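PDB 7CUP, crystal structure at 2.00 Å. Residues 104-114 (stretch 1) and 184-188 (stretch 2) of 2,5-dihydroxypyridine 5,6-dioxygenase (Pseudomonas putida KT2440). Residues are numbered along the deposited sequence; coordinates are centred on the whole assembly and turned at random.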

# COMPACT_ATOMS: atom_id res chain seq x y z
N LEU A 104 -27.87 -1.83 -5.85
CA LEU A 104 -28.91 -2.08 -6.87
C LEU A 104 -30.25 -1.55 -6.34
O LEU A 104 -30.41 -1.48 -5.07
N HIS A 105 -31.13 -1.11 -7.24
CA HIS A 105 -32.51 -0.67 -6.88
C HIS A 105 -33.11 -1.76 -6.00
O HIS A 105 -33.02 -2.91 -6.38
N SER A 106 -33.58 -1.44 -4.80
CA SER A 106 -34.05 -2.46 -3.83
C SER A 106 -35.08 -1.84 -2.92
O SER A 106 -35.15 -0.61 -2.82
N PRO A 107 -35.91 -2.64 -2.21
CA PRO A 107 -36.83 -2.07 -1.23
C PRO A 107 -36.07 -1.15 -0.26
O PRO A 107 -36.61 -0.10 0.09
N GLU A 108 -34.84 -1.49 0.12
CA GLU A 108 -34.09 -0.76 1.18
C GLU A 108 -33.62 0.60 0.65
O GLU A 108 -33.74 1.60 1.38
N GLN A 109 -33.11 0.65 -0.58
CA GLN A 109 -32.73 1.89 -1.28
C GLN A 109 -33.97 2.78 -1.46
O GLN A 109 -33.84 4.00 -1.31
N GLU A 110 -35.11 2.18 -1.81
CA GLU A 110 -36.40 2.89 -1.98
C GLU A 110 -36.78 3.57 -0.67
O GLU A 110 -37.17 4.74 -0.71
N GLN A 111 -36.61 2.88 0.45
CA GLN A 111 -36.88 3.42 1.81
C GLN A 111 -35.93 4.59 2.11
O GLN A 111 -36.41 5.62 2.63
N ILE A 112 -34.65 4.50 1.73
CA ILE A 112 -33.70 5.64 1.89
C ILE A 112 -34.26 6.86 1.15
O ILE A 112 -34.35 7.92 1.75
N LEU A 113 -34.59 6.73 -0.13
CA LEU A 113 -35.08 7.85 -0.98
C LEU A 113 -36.40 8.44 -0.42
O LEU A 113 -36.59 9.69 -0.41
N LYS A 114 -37.29 7.57 0.04
CA LYS A 114 -38.58 7.90 0.70
C LYS A 114 -38.31 8.79 1.93
O LYS A 114 -39.15 9.63 2.22
N PRO A 184 -34.95 16.23 -3.40
CA PRO A 184 -35.05 15.31 -2.27
C PRO A 184 -35.65 13.98 -2.76
O PRO A 184 -36.48 13.99 -3.65
N GLY A 185 -35.16 12.85 -2.23
CA GLY A 185 -35.63 11.52 -2.61
C GLY A 185 -35.20 11.15 -4.02
O GLY A 185 -35.66 10.11 -4.50
N ARG A 186 -34.32 11.91 -4.68
CA ARG A 186 -33.96 11.62 -6.09
C ARG A 186 -32.75 10.67 -6.13
O ARG A 186 -31.78 10.89 -5.38
N TRP A 187 -32.82 9.69 -7.02
CA TRP A 187 -31.68 8.82 -7.40
C TRP A 187 -31.26 9.26 -8.80
O TRP A 187 -32.14 9.50 -9.67
N ASP A 188 -29.96 9.41 -9.02
CA ASP A 188 -29.41 9.63 -10.39
C ASP A 188 -27.99 9.08 -10.44
O ASP A 188 -27.47 8.61 -9.41

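Leu-113 and Trp-187 carry this contact, each losing 82 Å² to the opposite stretch out of 284 Å² buried in total. Trp-187 points its CA-to-CB bond toward the helix, and chi1 of -178° (t) with chi2 of 97° presents one face of the indole to stretch 1. Leu-113 starts sideways, but its m,t rotamer (chi1 -64°, chi2 178°) brings the branched end nearer: CD1 lies 3.8 Å from Trp-187 CB, an apolar contact, and CD2 lies 3.8 Å from Arg-186 O.

Over the indole face sits His-105, chi1 -70° (m). Its CE1 is 3.5 Å from Trp-187 CE2, the imidazole and six-membered ring centroids are 4.5 Å apart, and the planes meet at 78°, so the pair is edge-to-face, with histidine supplying the edge. Gln-109, extended (t,t) and pointing toward stretch 2, covers the same face.

At Gly-185 the backbones close in: Leu-113 O is 3.0 Å from Gly-185 CA. An ideal CB there would lie 2.8 Å from Leu-113 O, a clash, and the positive phi of 70° also favours glycine.

No hydrogen bond crosses the interface. The polar pairing is local: Arg-186 points away and its NH2 forms a salt bridge with Asp-188 OD2 at 2.8 Å, while Ser-106 OG caps the helix by accepting from Gln-109 N at 3.3 Å.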

# COMPACT_ATOMS: atom_id res chain seq x y z
CB LEU A 104 -28.90 -3.57 -7.17
CG LEU A 104 -27.67 -4.06 -7.94
CD1 LEU A 104 -27.91 -5.48 -8.43
CD2 LEU A 104 -27.34 -3.13 -9.11
CB HIS A 105 -33.34 -0.33 -8.14
CG HIS A 105 -32.89 0.90 -8.86
ND1 HIS A 105 -31.64 1.47 -8.67
CD2 HIS A 105 -33.50 1.65 -9.80
CE1 HIS A 105 -31.51 2.52 -9.45
NE2 HIS A 105 -32.63 2.66 -10.16
CB SER A 106 -32.89 -3.01 -3.07
OG SER A 106 -32.22 -1.98 -2.35
CB PRO A 107 -37.49 -3.28 -0.53
CG PRO A 107 -36.73 -4.51 -1.05
CD PRO A 107 -36.03 -4.10 -2.33
CB GLU A 108 -32.92 -1.59 1.71
CG GLU A 108 -33.35 -2.86 2.42
CD GLU A 108 -33.73 -4.01 1.50
OE1 GLU A 108 -33.71 -3.82 0.27
OE2 GLU A 108 -34.02 -5.09 2.01
CB GLN A 109 -32.07 1.60 -2.63
CG GLN A 109 -31.90 2.86 -3.46
CD GLN A 109 -30.99 2.75 -4.66
OE1 GLN A 109 -29.76 2.66 -4.54
NE2 GLN A 109 -31.59 2.86 -5.84
CB GLU A 110 -37.47 1.89 -2.43
CG GLU A 110 -38.79 2.55 -2.72
CD GLU A 110 -38.82 3.35 -4.01
OE1 GLU A 110 -39.94 3.66 -4.45
OE2 GLU A 110 -37.73 3.63 -4.58
CB GLN A 111 -36.80 2.30 2.83
CG GLN A 111 -38.05 1.43 2.84
CD GLN A 111 -37.78 0.13 3.54
OE1 GLN A 111 -36.96 0.05 4.45
NE2 GLN A 111 -38.46 -0.93 3.11
CB ILE A 112 -32.25 5.30 1.45
CG1 ILE A 112 -31.69 4.12 2.25
CG2 ILE A 112 -31.37 6.54 1.57
CD1 ILE A 112 -30.39 3.59 1.72
CB LEU A 113 -35.26 7.30 -2.40
CG LEU A 113 -33.98 6.83 -3.10
CD1 LEU A 113 -34.29 6.27 -4.47
CD2 LEU A 113 -32.98 7.97 -3.22
CB LYS A 114 -39.30 6.60 1.05
CG LYS A 114 -40.79 6.73 1.30
CD LYS A 114 -41.39 5.50 1.95
CE LYS A 114 -42.84 5.70 2.35
NZ LYS A 114 -43.08 5.26 3.75
CB PRO A 184 -35.92 16.04 -1.23
CG PRO A 184 -36.18 17.44 -1.81
CD PRO A 184 -35.86 17.39 -3.29
CB ARG A 186 -33.60 12.86 -6.91
CG ARG A 186 -33.32 12.54 -8.37
CD ARG A 186 -32.90 13.72 -9.26
NE ARG A 186 -32.64 13.24 -10.61
CZ ARG A 186 -33.59 12.79 -11.43
NH1 ARG A 186 -34.86 12.82 -11.07
NH2 ARG A 186 -33.25 12.32 -12.63
CB TRP A 187 -32.02 7.32 -7.32
CG TRP A 187 -30.86 6.44 -7.65
CD1 TRP A 187 -29.99 5.84 -6.79
CD2 TRP A 187 -30.43 6.05 -8.97
NE1 TRP A 187 -29.05 5.11 -7.48
CE2 TRP A 187 -29.30 5.22 -8.81
CE3 TRP A 187 -30.93 6.27 -10.26
CZ2 TRP A 187 -28.65 4.64 -9.90
CZ3 TRP A 187 -30.26 5.72 -11.33
CH2 TRP A 187 -29.14 4.91 -11.15
CB ASP A 188 -29.52 11.09 -10.80
CG ASP A 188 -29.72 11.31 -12.30
OD1 ASP A 188 -29.10 10.56 -13.10
OD2 ASP A 188 -30.45 12.29 -12.66